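Local coordinates for protein 4-amino-4-deoxy-L-arabinose transferase or related glycosyltransferases of PMT family (Cupriavidus metallidurans, PDB 5EZM) that probably transfers 4-amino-4-deoxy-L-arabinose from a polyprenyl phosphate carrier to lipid A, as a zinc-binding integral membrane glycosyltransferase of the GT-C fold, at residues A[78-83]-A[508-513]; A[462-467]-A[562-567]; A[480-485]-A[536-541]; A[487-492]-A[501-506]. All blocks are in the same frame, centred on the assembly; numbering follows the deposited sequence.

Contact 1 of 4, residues A[78-83]-A[508-513]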
loop_
_atom_site.group_PDB
_atom_site.type_symbol
_atom_site.label_atom_id
_atom_site.label_comp_id
_atom_site.label_asym_id
_atom_site.label_seq_id
_atom_site.Cartn_x
_atom_site.Cartn_y
_atom_site.Cartn_z
ATOM N N ILE A 78 7.562 -6.451 -17.557
ATOM C CA ILE A 78 7.997 -5.935 -16.265
ATOM C C ILE A 78 9.329 -6.568 -15.880
ATOM O O ILE A 78 9.532 -7.780 -16.035
ATOM C CB ILE A 78 6.923 -6.206 -15.196
ATOM C CG1 ILE A 78 5.606 -5.536 -15.580
ATOM C CG2 ILE A 78 7.381 -5.722 -13.832
ATOM C CD1 ILE A 78 4.453 -5.914 -14.672
ATOM N N ARG A 79 10.250 -5.748 -15.380
ATOM C CA ARG A 79 11.563 -6.222 -14.971
ATOM C C ARG A 79 11.943 -5.645 -13.615
ATOM O O ARG A 79 11.627 -4.492 -13.303
ATOM C CB ARG A 79 12.632 -5.870 -16.010
ATOM C CG ARG A 79 12.522 -6.687 -17.283
ATOM C CD ARG A 79 13.734 -6.511 -18.180
ATOM N NE ARG A 79 13.593 -7.285 -19.408
ATOM C CZ ARG A 79 14.042 -8.526 -19.563
ATOM N NH1 ARG A 79 14.672 -9.133 -18.565
ATOM N NH2 ARG A 79 13.864 -9.159 -20.713
ATOM N N TYR A 80 12.615 -6.464 -12.810
ATOM C CA TYR A 80 13.107 -6.073 -11.494
ATOM C C TYR A 80 14.585 -6.435 -11.445
ATOM O O TYR A 80 14.939 -7.620 -11.474
ATOM C CB TYR A 80 12.322 -6.770 -10.378
ATOM C CG TYR A 80 12.623 -6.277 -8.976
ATOM C CD1 TYR A 80 13.016 -4.966 -8.744
ATOM C CD2 TYR A 80 12.522 -7.130 -7.885
ATOM C CE1 TYR A 80 13.290 -4.512 -7.460
ATOM C CE2 TYR A 80 12.799 -6.689 -6.598
ATOM C CZ TYR A 80 13.184 -5.378 -6.390
ATOM O OH TYR A 80 13.460 -4.933 -5.113
ATOM N N ASN A 81 15.440 -5.413 -11.385
ATOM C CA ASN A 81 16.888 -5.583 -11.482
ATOM C C ASN A 81 17.257 -6.312 -12.773
ATOM O O ASN A 81 17.989 -7.306 -12.772
ATOM C CB ASN A 81 17.440 -6.295 -10.246
ATOM C CG ASN A 81 17.219 -5.491 -8.976
ATOM O OD1 ASN A 81 18.003 -4.599 -8.649
ATOM N ND2 ASN A 81 16.139 -5.793 -8.260
ATOM N N ALA A 82 16.711 -5.810 -13.882
ATOM C CA ALA A 82 17.004 -6.277 -15.232
ATOM C C ALA A 82 16.434 -7.668 -15.484
ATOM O O ALA A 82 16.584 -8.209 -16.583
ATOM C CB ALA A 82 18.513 -6.260 -15.502
ATOM N N LEU A 83 15.759 -8.247 -14.495
ATOM C CA LEU A 83 15.224 -9.595 -14.607
ATOM C C LEU A 83 13.703 -9.570 -14.666
ATOM O O LEU A 83 13.053 -8.749 -14.012
ATOM C CB LEU A 83 15.674 -10.468 -13.434
ATOM C CG LEU A 83 17.178 -10.652 -13.276
ATOM C CD1 LEU A 83 17.452 -11.436 -12.009
ATOM C CD2 LEU A 83 17.756 -11.353 -14.493
ATOM N N ASP A 508 15.873 -15.361 -4.821
ATOM C CA ASP A 508 14.636 -15.144 -4.064
ATOM C C ASP A 508 13.501 -15.018 -5.079
ATOM O O ASP A 508 13.392 -15.872 -5.972
ATOM C CB ASP A 508 14.838 -13.957 -3.126
ATOM C CG ASP A 508 13.685 -13.768 -2.165
ATOM O OD1 ASP A 508 13.594 -14.540 -1.186
ATOM O OD2 ASP A 508 12.871 -12.846 -2.389
ATOM N N GLU A 509 12.661 -13.982 -5.004
ATOM C CA GLU A 509 11.554 -13.812 -5.938
ATOM C C GLU A 509 12.012 -13.540 -7.365
ATOM O O GLU A 509 11.172 -13.512 -8.272
ATOM C CB GLU A 509 10.653 -12.676 -5.466
ATOM C CG GLU A 509 11.249 -11.302 -5.692
ATOM C CD GLU A 509 10.802 -10.294 -4.654
ATOM O OE1 GLU A 509 10.860 -10.621 -3.449
ATOM O OE2 GLU A 509 10.390 -9.179 -5.042
ATOM N N LEU A 510 13.308 -13.328 -7.589
ATOM C CA LEU A 510 13.848 -13.185 -8.933
ATOM C C LEU A 510 14.329 -14.507 -9.515
ATOM O O LEU A 510 14.776 -14.533 -10.669
ATOM C CB LEU A 510 14.991 -12.164 -8.937
ATOM C CG LEU A 510 14.555 -10.705 -8.786
ATOM C CD1 LEU A 510 15.756 -9.784 -8.669
ATOM C CD2 LEU A 510 13.677 -10.292 -9.956
ATOM N N THR A 511 14.230 -15.598 -8.748
ATOM C CA THR A 511 14.671 -16.910 -9.214
ATOM C C THR A 511 14.171 -17.206 -10.623
ATOM O O THR A 511 14.959 -17.537 -11.519
ATOM C CB THR A 511 14.194 -17.992 -8.242
ATOM O OG1 THR A 511 15.033 -18.000 -7.080
ATOM C CG2 THR A 511 14.222 -19.364 -8.906
ATOM N N PHE A 512 12.861 -17.070 -10.841
ATOM C CA PHE A 512 12.290 -17.349 -12.155
ATOM C C PHE A 512 12.980 -16.525 -13.232
ATOM O O PHE A 512 13.440 -17.064 -14.248
ATOM C CB PHE A 512 10.787 -17.076 -12.137
ATOM C CG PHE A 512 10.098 -17.406 -13.427
ATOM C CD1 PHE A 512 9.699 -18.702 -13.698
ATOM C CD2 PHE A 512 9.845 -16.421 -14.365
ATOM C CE1 PHE A 512 9.062 -19.012 -14.883
ATOM C CE2 PHE A 512 9.208 -16.724 -15.554
ATOM C CZ PHE A 512 8.815 -18.022 -15.813
ATOM N N GLY A 513 13.093 -15.213 -13.008
ATOM C CA GLY A 513 13.779 -14.374 -13.975
ATOM C C GLY A 513 15.218 -14.799 -14.178
ATOM O O GLY A 513 15.736 -14.768 -15.298
#
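The ring of Tyr80 carries the amide of Asn81 over one face, ND2 3.2 Å above the ring plane and offset toward the rim, while Leu510 CD2 and Glu509 OE2 approach obliquely. A type I' beta turn runs from Tyr80 to Leu83, the tip of a two-stranded hairpin (79-80 and 83-84) between helices 58-72 and 91-103 of this GT-C enzyme; it packs against the 3-10 turn and helix start of 508-513 in the C-terminal domain. Leu510 carries the contact. Its CD2 sits 3.8 Å from Tyr80 CB and its CB 4.0 Å from Leu83 CD1, and it crosses both side chains at about a right angle; CD1 reaches the Asn81 amide. Glu509, with CG in the crowded position between N and carbonyl carbon (chi1 74°), bends at chi2 to bring OE2 to 3.8 Å from Tyr80 CE2. That carboxylate pairs with Arg61 and lies about 5 Å from the bound zinc, a second-shell place from which its charge may influence the metal site. Tyr80 OH hydrogen-bonds with His491 ND1, and Asn81 OD1 accepts from Leu501 N. At the far end Gly513 lets the helix come close, its O 4.0 Å from Leu83 CD2.

Contact 2 of 4, residues A[462-467]-A[562-567]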
loop_
_atom_site.group_PDB
_atom_site.type_symbol
_atom_site.label_atom_id
_atom_site.label_comp_id
_atom_site.label_asym_id
_atom_site.label_seq_id
_atom_site.Cartn_x
_atom_site.Cartn_y
_atom_site.Cartn_z
ATOM N N ARG A 462 15.301 4.692 7.615
ATOM C CA ARG A 462 16.427 5.306 6.909
ATOM C C ARG A 462 17.710 4.489 7.015
ATOM O O ARG A 462 18.360 4.271 5.977
ATOM C CB ARG A 462 16.631 6.740 7.408
ATOM C CG ARG A 462 17.941 7.354 6.959
ATOM C CD ARG A 462 18.113 8.774 7.458
ATOM N NE ARG A 462 19.486 9.234 7.270
ATOM C CZ ARG A 462 19.876 10.500 7.367
ATOM N NH1 ARG A 462 18.994 11.451 7.645
ATOM N NH2 ARG A 462 21.146 10.817 7.179
ATOM N N PRO A 463 18.141 4.014 8.191
ATOM C CA PRO A 463 19.350 3.176 8.224
ATOM C C PRO A 463 19.189 1.862 7.491
ATOM O O PRO A 463 20.196 1.259 7.104
ATOM C CB PRO A 463 19.589 2.956 9.723
ATOM C CG PRO A 463 18.256 3.143 10.345
ATOM C CD PRO A 463 17.609 4.232 9.549
ATOM N N ALA A 464 17.960 1.390 7.290
ATOM C CA ALA A 464 17.763 0.144 6.563
ATOM C C ALA A 464 17.758 0.364 5.057
ATOM O O ALA A 464 18.144 -0.534 4.300
ATOM C CB ALA A 464 16.459 -0.525 7.001
ATOM N N SER A 465 17.335 1.549 4.612
ATOM C CA SER A 465 17.229 1.815 3.184
ATOM C C SER A 465 18.585 1.838 2.497
ATOM O O SER A 465 18.652 1.615 1.284
ATOM C CB SER A 465 16.516 3.145 2.952
ATOM O OG SER A 465 17.325 4.223 3.385
ATOM N N GLY A 466 19.658 2.102 3.235
ATOM C CA GLY A 466 20.961 2.214 2.621
ATOM C C GLY A 466 21.188 3.491 1.853
ATOM O O GLY A 466 22.237 3.636 1.219
ATOM N N ALA A 467 20.239 4.425 1.887
ATOM C CA ALA A 467 20.419 5.690 1.188
ATOM C C ALA A 467 21.586 6.497 1.744
ATOM O O ALA A 467 22.157 7.317 1.018
ATOM C CB ALA A 467 19.131 6.514 1.253
ATOM N N ASP A 562 26.693 -0.565 6.380
ATOM C CA ASP A 562 25.723 -0.114 7.371
ATOM C C ASP A 562 25.334 -1.341 8.189
ATOM O O ASP A 562 26.059 -2.342 8.231
ATOM C CB ASP A 562 24.540 0.613 6.709
ATOM C CG ASP A 562 23.841 -0.229 5.666
ATOM O OD1 ASP A 562 23.595 -1.424 5.929
ATOM O OD2 ASP A 562 23.530 0.310 4.582
ATOM N N TRP A 563 24.176 -1.289 8.844
ATOM C CA TRP A 563 23.801 -2.373 9.742
ATOM C C TRP A 563 23.287 -3.610 9.013
ATOM O O TRP A 563 23.263 -4.695 9.605
ATOM C CB TRP A 563 22.747 -1.890 10.733
ATOM C CG TRP A 563 23.265 -0.896 11.710
ATOM C CD1 TRP A 563 22.912 0.419 11.809
ATOM C CD2 TRP A 563 24.236 -1.130 12.734
ATOM N NE1 TRP A 563 23.599 1.017 12.838
ATOM C CE2 TRP A 563 24.421 0.088 13.421
ATOM C CE3 TRP A 563 24.963 -2.252 13.142
ATOM C CZ2 TRP A 563 25.297 0.213 14.493
ATOM C CZ3 TRP A 563 25.837 -2.125 14.201
ATOM C CH2 TRP A 563 26.000 -0.901 14.863
ATOM N N ARG A 564 22.884 -3.480 7.750
ATOM C CA ARG A 564 22.255 -4.578 7.036
ATOM C C ARG A 564 23.031 -5.056 5.818
ATOM O O ARG A 564 22.665 -6.090 5.245
ATOM C CB ARG A 564 20.836 -4.183 6.593
ATOM C CG ARG A 564 19.885 -3.883 7.746
ATOM C CD ARG A 564 18.465 -3.608 7.261
ATOM N NE ARG A 564 17.900 -4.742 6.533
ATOM C CZ ARG A 564 17.812 -4.815 5.207
ATOM N NH1 ARG A 564 18.247 -3.814 4.456
ATOM N NH2 ARG A 564 17.287 -5.889 4.631
ATOM N N ARG A 565 24.085 -4.355 5.404
ATOM C CA ARG A 565 24.755 -4.704 4.163
ATOM C C ARG A 565 26.220 -4.298 4.223
ATOM O O ARG A 565 26.590 -3.316 4.876
ATOM C CB ARG A 565 24.063 -4.047 2.954
ATOM C CG ARG A 565 23.773 -2.568 3.145
ATOM C CD ARG A 565 23.128 -1.902 1.933
ATOM N NE ARG A 565 21.727 -2.262 1.735
ATOM C CZ ARG A 565 20.709 -1.789 2.454
ATOM N NH1 ARG A 565 20.918 -0.943 3.456
ATOM N NH2 ARG A 565 19.470 -2.177 2.177
ATOM N N VAL A 566 27.046 -5.091 3.547
ATOM C CA VAL A 566 28.445 -4.791 3.277
ATOM C C VAL A 566 28.595 -4.674 1.767
ATOM O O VAL A 566 28.105 -5.536 1.023
ATOM C CB VAL A 566 29.381 -5.881 3.835
ATOM C CG1 VAL A 566 30.840 -5.491 3.633
ATOM C CG2 VAL A 566 29.085 -6.149 5.300
ATOM N N VAL A 567 29.253 -3.608 1.320
ATOM C CA VAL A 567 29.439 -3.321 -0.098
ATOM C C VAL A 567 30.932 -3.275 -0.375
ATOM O O VAL A 567 31.649 -2.429 0.185
ATOM C CB VAL A 567 28.765 -2.004 -0.512
ATOM C CG1 VAL A 567 28.945 -1.771 -2.006
ATOM C CG2 VAL A 567 27.290 -2.024 -0.137
#
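Asp562 opens an Asx turn that closes the beta hairpin of antiparallel strands 557-561 and 566-569 in the C-terminal domain's mixed sheet; its N donates to Arg565 O across the turn, which packs against the end of helix 458-465. Its CG takes the crowded position between backbone N and carbonyl carbon (chi1 56°). OD1 accepts from Arg564 N at 2.8 Å through its anti lone pair, and weakly from Arg565 N, which ties the turn together. OD2 takes the salt bridge from Arg565 NH1 and comes within 3.8 Å of Gly466 CA. The next residue to bear on the helix is Arg564, bent at chi3, whose CD rests 3.7 Å from Ala464 CB and whose NH1 makes a long, weak bond to Ala464 O.

Arg565 carries the contact. Its chain, also bent at chi3 (73°), presents the guanidinium end-on, so that NH1 and NH2 both grip Ala464 O, at 2.9 Å for NH1. The oxygen lies in the guanidinium plane; NH2 meets it nearly along the C=O axis, whereas NH1 stands above the carbonyl plane. NE pairs with Asp490, so carboxylates bind two sides of the group and probably balance its charge close to the neighbouring Arg564. Ala464 O, in the last turn of the helix, may attract the cation further through the helix end. Gly466, with positive phi, turns the chain out of the helix; the absence of a side chain there allows its CA to lie 3.3 Å from Arg565 NH1.

Contact 3 of 4, residues A[480-485]-A[536-541]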
loop_
_atom_site.group_PDB
_atom_site.type_symbol
_atom_site.label_atom_id
_atom_site.label_comp_id
_atom_site.label_asym_id
_atom_site.label_seq_id
_atom_site.Cartn_x
_atom_site.Cartn_y
_atom_site.Cartn_z
ATOM N N GLU A 480 28.172 1.002 -16.190
ATOM C CA GLU A 480 28.671 -0.184 -16.875
ATOM C C GLU A 480 29.311 -1.190 -15.927
ATOM O O GLU A 480 29.627 -2.305 -16.355
ATOM C CB GLU A 480 29.677 0.210 -17.963
ATOM C CG GLU A 480 30.887 0.985 -17.464
ATOM C CD GLU A 480 30.646 2.485 -17.408
ATOM O OE1 GLU A 480 29.491 2.914 -17.628
ATOM O OE2 GLU A 480 31.614 3.233 -17.150
ATOM N N MET A 481 29.509 -0.829 -14.663
ATOM C CA MET A 481 30.066 -1.749 -13.682
ATOM C C MET A 481 28.974 -2.662 -13.133
ATOM O O MET A 481 27.859 -2.206 -12.871
ATOM C CB MET A 481 30.704 -0.987 -12.528
ATOM C CG MET A 481 32.186 -0.768 -12.655
ATOM S SD MET A 481 32.821 0.021 -11.170
ATOM C CE MET A 481 32.287 -1.158 -9.936
ATOM N N PRO A 482 29.266 -3.944 -12.941
ATOM C CA PRO A 482 28.311 -4.814 -12.251
ATOM C C PRO A 482 28.249 -4.487 -10.769
ATOM O O PRO A 482 29.236 -4.078 -10.152
ATOM C CB PRO A 482 28.875 -6.223 -12.480
ATOM C CG PRO A 482 29.873 -6.084 -13.568
ATOM C CD PRO A 482 30.413 -4.698 -13.470
ATOM N N LEU A 483 27.063 -4.667 -10.198
ATOM C CA LEU A 483 26.860 -4.598 -8.754
ATOM C C LEU A 483 26.214 -5.923 -8.355
ATOM O O LEU A 483 24.987 -6.064 -8.370
ATOM C CB LEU A 483 26.011 -3.395 -8.362
ATOM C CG LEU A 483 25.688 -3.282 -6.869
ATOM C CD1 LEU A 483 26.957 -3.118 -6.042
ATOM C CD2 LEU A 483 24.709 -2.143 -6.609
ATOM N N TYR A 484 27.050 -6.900 -8.018
ATOM C CA TYR A 484 26.559 -8.235 -7.714
ATOM C C TYR A 484 25.782 -8.248 -6.406
ATOM O O TYR A 484 26.193 -7.644 -5.412
ATOM C CB TYR A 484 27.717 -9.225 -7.627
ATOM C CG TYR A 484 28.504 -9.380 -8.905
ATOM C CD1 TYR A 484 27.997 -10.108 -9.971
ATOM C CD2 TYR A 484 29.763 -8.813 -9.039
ATOM C CE1 TYR A 484 28.714 -10.258 -11.136
ATOM C CE2 TYR A 484 30.488 -8.959 -10.200
ATOM C CZ TYR A 484 29.961 -9.682 -11.247
ATOM O OH TYR A 484 30.685 -9.829 -12.409
ATOM N N GLY A 485 24.649 -8.940 -6.412
ATOM C CA GLY A 485 23.923 -9.210 -5.190
ATOM C C GLY A 485 24.200 -10.623 -4.728
ATOM O O GLY A 485 23.576 -11.573 -5.210
ATOM N N GLN A 536 35.867 -8.576 -14.781
ATOM C CA GLN A 536 36.045 -7.136 -14.796
ATOM C C GLN A 536 35.950 -6.577 -13.380
ATOM O O GLN A 536 35.403 -7.221 -12.483
ATOM C CB GLN A 536 34.994 -6.486 -15.692
ATOM C CG GLN A 536 33.561 -6.748 -15.267
ATOM C CD GLN A 536 32.561 -6.021 -16.144
ATOM O OE1 GLN A 536 32.845 -4.939 -16.662
ATOM N NE2 GLN A 536 31.387 -6.617 -16.326
ATOM N N PRO A 537 36.491 -5.380 -13.150
ATOM C CA PRO A 537 36.308 -4.736 -11.844
ATOM C C PRO A 537 34.835 -4.463 -11.583
ATOM O O PRO A 537 34.128 -3.913 -12.430
ATOM C CB PRO A 537 37.117 -3.439 -11.968
ATOM C CG PRO A 537 37.232 -3.202 -13.435
ATOM C CD PRO A 537 37.333 -4.566 -14.042
ATOM N N ALA A 538 34.375 -4.865 -10.403
ATOM C CA ALA A 538 32.970 -4.720 -10.056
ATOM C C ALA A 538 32.837 -4.559 -8.549
ATOM O O ALA A 538 33.812 -4.657 -7.799
ATOM C CB ALA A 538 32.150 -5.914 -10.552
ATOM N N MET A 539 31.609 -4.294 -8.117
ATOM C CA MET A 539 31.254 -4.222 -6.711
ATOM C C MET A 539 30.258 -5.326 -6.393
ATOM O O MET A 539 29.726 -5.989 -7.286
ATOM C CB MET A 539 30.662 -2.854 -6.349
ATOM C CG MET A 539 31.645 -1.709 -6.427
ATOM S SD MET A 539 30.937 -0.170 -5.817
ATOM C CE MET A 539 32.298 0.958 -6.107
ATOM N N ALA A 540 30.006 -5.515 -5.100
ATOM C CA ALA A 540 29.063 -6.528 -4.652
ATOM C C ALA A 540 28.430 -6.083 -3.344
ATOM O O ALA A 540 29.082 -5.439 -2.515
ATOM C CB ALA A 540 29.743 -7.889 -4.473
ATOM N N VAL A 541 27.153 -6.422 -3.177
ATOM C CA VAL A 541 26.405 -6.174 -1.950
ATOM C C VAL A 541 26.095 -7.522 -1.318
ATOM O O VAL A 541 25.640 -8.445 -2.005
ATOM C CB VAL A 541 25.109 -5.390 -2.223
ATOM C CG1 VAL A 541 24.361 -5.130 -0.926
ATOM C CG2 VAL A 541 25.414 -4.085 -2.929
#
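Three backbone hydrogen bonds join strands 483-485 and 539-541 as parallel neighbours, their short axes 4.3 Å apart at closest approach. Met539 sits between Pro482 and Tyr484: its N gives a nearly straight bond to Pro482 O (3.1 Å, 171°), and its O receives Tyr484 N from above the carbonyl plane. Two residues on, Val541 N meets Tyr484 O at 2.7 Å, nearly along the C=O axis.

On one face Leu483, its CG anti to the backbone N (chi1 177°), crosses two partners obliquely: CD1 lies 3.7 Å from Met539 CB and 3.6 Å from Val541 CG2. Met481, bent at chi3, swings its CE in beside Met539 CG. On the other face Tyr484, CG anti to the carbonyl carbon, sends its ring back along the strand, CE2 3.5 Å from Ala538 CB and Pro482 CB over one ring face. Ala538 CB touches both, the ring at CE2 and Pro482 at CD. At the entry to the strands the amide end of Gln536 meets the Pro482 ring tip to tip.

Farther out, Asn570 holds the backbone at Gln536 and Ala538, and Phe528 meets the Tyr484 ring edge-to-face. The pair forms the middle of a mixed five-stranded sheet, between strands 502-504 and 566-569; helix 525-534 covers the Tyr484 face, and helix 493-497 packs on Leu483 and Val541.

Contact 4 of 4, residues A[487-492]-A[501-506]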
loop_
_atom_site.group_PDB
_atom_site.type_symbol
_atom_site.label_atom_id
_atom_site.label_comp_id
_atom_site.label_asym_id
_atom_site.label_seq_id
_atom_site.Cartn_x
_atom_site.Cartn_y
_atom_site.Cartn_z
ATOM N N GLN A 487 23.656 -13.470 -2.952
ATOM C CA GLN A 487 22.591 -14.083 -2.157
ATOM C C GLN A 487 21.881 -13.049 -1.287
ATOM O O GLN A 487 21.578 -13.287 -0.115
ATOM C CB GLN A 487 23.133 -15.237 -1.313
ATOM C CG GLN A 487 23.542 -16.444 -2.138
ATOM C CD GLN A 487 23.954 -17.625 -1.284
ATOM O OE1 GLN A 487 24.425 -17.459 -0.156
ATOM N NE2 GLN A 487 23.774 -18.828 -1.817
ATOM N N MET A 488 21.615 -11.884 -1.871
ATOM C CA MET A 488 20.943 -10.800 -1.163
ATOM C C MET A 488 20.182 -9.966 -2.178
ATOM O O MET A 488 20.790 -9.380 -3.081
ATOM C CB MET A 488 21.938 -9.931 -0.388
ATOM C CG MET A 488 21.383 -8.569 0.007
ATOM S SD MET A 488 22.357 -7.718 1.265
ATOM C CE MET A 488 21.787 -8.527 2.758
ATOM N N LEU A 489 18.861 -9.922 -2.038
ATOM C CA LEU A 489 18.012 -9.102 -2.896
ATOM C C LEU A 489 17.761 -7.799 -2.151
ATOM O O LEU A 489 16.772 -7.651 -1.432
ATOM C CB LEU A 489 16.713 -9.821 -3.243
ATOM C CG LEU A 489 15.747 -9.056 -4.154
ATOM C CD1 LEU A 489 16.477 -8.502 -5.370
ATOM C CD2 LEU A 489 14.582 -9.945 -4.578
ATOM N N ASP A 490 18.679 -6.852 -2.312
ATOM C CA ASP A 490 18.511 -5.539 -1.706
ATOM C C ASP A 490 17.418 -4.782 -2.451
ATOM O O ASP A 490 17.517 -4.568 -3.663
ATOM C CB ASP A 490 19.826 -4.766 -1.738
ATOM C CG ASP A 490 19.885 -3.682 -0.686
ATOM O OD1 ASP A 490 20.962 -3.506 -0.085
ATOM O OD2 ASP A 490 18.855 -3.011 -0.452
ATOM N N HIS A 491 16.373 -4.384 -1.732
ATOM C CA HIS A 491 15.211 -3.786 -2.374
ATOM C C HIS A 491 15.267 -2.267 -2.454
ATOM O O HIS A 491 14.493 -1.678 -3.216
ATOM C CB HIS A 491 13.935 -4.199 -1.640
ATOM C CG HIS A 491 13.602 -5.652 -1.774
ATOM N ND1 HIS A 491 13.045 -6.185 -2.917
ATOM C CD2 HIS A 491 13.733 -6.680 -0.904
ATOM C CE1 HIS A 491 12.849 -7.480 -2.746
ATOM N NE2 HIS A 491 13.257 -7.805 -1.531
ATOM N N THR A 492 16.148 -1.617 -1.700
ATOM C CA THR A 492 16.181 -0.161 -1.657
ATOM C C THR A 492 17.473 0.439 -2.180
ATOM O O THR A 492 17.438 1.500 -2.810
ATOM C CB THR A 492 15.947 0.328 -0.225
ATOM O OG1 THR A 492 16.930 -0.249 0.642
ATOM C CG2 THR A 492 14.559 -0.070 0.249
ATOM N N LEU A 501 20.950 -4.564 -9.621
ATOM C CA LEU A 501 21.780 -5.637 -9.094
ATOM C C LEU A 501 21.924 -6.750 -10.121
ATOM O O LEU A 501 20.977 -7.073 -10.845
ATOM C CB LEU A 501 21.169 -6.212 -7.814
ATOM C CG LEU A 501 21.181 -5.385 -6.532
ATOM C CD1 LEU A 501 20.461 -6.145 -5.436
ATOM C CD2 LEU A 501 22.608 -5.076 -6.118
ATOM N N MET A 502 23.111 -7.345 -10.179
ATOM C CA MET A 502 23.310 -8.594 -10.905
ATOM C C MET A 502 23.233 -9.729 -9.893
ATOM O O MET A 502 24.166 -9.934 -9.108
ATOM C CB MET A 502 24.637 -8.614 -11.656
ATOM C CG MET A 502 24.889 -9.938 -12.352
ATOM S SD MET A 502 26.171 -9.836 -13.605
ATOM C CE MET A 502 25.449 -8.606 -14.692
ATOM N N MET A 503 22.120 -10.457 -9.910
ATOM C CA MET A 503 21.844 -11.439 -8.872
ATOM C C MET A 503 22.850 -12.583 -8.922
ATOM O O MET A 503 23.159 -13.115 -9.995
ATOM C CB MET A 503 20.421 -11.972 -9.015
ATOM C CG MET A 503 19.356 -10.938 -8.698
ATOM S SD MET A 503 19.605 -10.182 -7.078
ATOM C CE MET A 503 19.416 -11.592 -5.993
ATOM N N VAL A 504 23.357 -12.959 -7.750
ATOM C CA VAL A 504 24.326 -14.037 -7.592
ATOM C C VAL A 504 23.731 -15.065 -6.643
ATOM O O VAL A 504 23.363 -14.729 -5.511
ATOM C CB VAL A 504 25.673 -13.521 -7.062
ATOM C CG1 VAL A 504 26.592 -14.683 -6.742
ATOM C CG2 VAL A 504 26.314 -12.579 -8.068
ATOM N N GLY A 505 23.642 -16.311 -7.099
ATOM C CA GLY A 505 23.088 -17.368 -6.275
ATOM C C GLY A 505 21.584 -17.285 -6.131
ATOM O O GLY A 505 20.883 -16.963 -7.094
ATOM N N GLN A 506 21.074 -17.570 -4.931
ATOM C CA GLN A 506 19.634 -17.575 -4.694
ATOM C C GLN A 506 19.041 -16.197 -4.952
ATOM O O GLN A 506 19.317 -15.243 -4.216
ATOM C CB GLN A 506 19.329 -18.034 -3.268
ATOM C CG GLN A 506 19.857 -19.424 -2.919
ATOM C CD GLN A 506 18.984 -20.549 -3.448
ATOM O OE1 GLN A 506 18.334 -20.418 -4.486
ATOM N NE2 GLN A 506 18.961 -21.664 -2.727
#
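Leu501 and Met503 shape this contact through their rotamers. Leu501, CG anti to the carbonyl carbon (chi1 -71°) and chi2 extended, points CD1 at the backbone of 487-492, 3.7 Å from Asp490 N and 4.0 Å from Asp490 CB. Met503 is folded at both chi2 and chi3, which turns the thioether back toward the loop: SD lies 3.9 Å from Leu489 CD1, the two chains crossing at about a right angle, and CE 3.9 Å from Met488 O. Leu489 has CG anti to the backbone N and chi2 of 49°, so one branch reaches the sulphur. Where the backbones come closest, Gln487 N donates to Val504 O at 2.9 Å, in the carbonyl plane. Its extended side chain lies alongside Gln506, pointing the same way, with the amide planes 25° apart and NE2 4.1 Å from Gln506 CG. Gly505, at positive phi, lets Gln487 CG pass close to the backbone. Asp490, CG anti to the backbone N, caps the following helix: OD2 accepts from Thr492 N, through its anti lone pair, and from Leu493 N, OD1 being left to Arg565. The arrangement is a right-handed beta-alpha-beta crossover, from strand 483-486 through helix 493-497 to the parallel edge strand 502-504.

Overall arrangement
Contact 3 lies buried at the middle of the C-terminal domain's sheet and is held by regular backbone bonds with apolar packing on both faces. Contact 4 adds the parallel edge strand 502-504 and the loop before helix 493-497, partly buried and with a single backbone bond between its segments. Contacts 1 and 2, about 22 Å apart by their centres, join the domain to the hairpin between helices 58-72 and 91-103 and to helix 458-465, which follows the last predicted membrane helix: contact 1 is buried and mostly apolar near the zinc site, contact 2 partly buried and built on arginine and aspartate. The 487-492 loop bonds to both, Thr492 OG1 meeting Ser465 O. Contacts 2 and 3 share neighbouring strands 566-569 and 539-542.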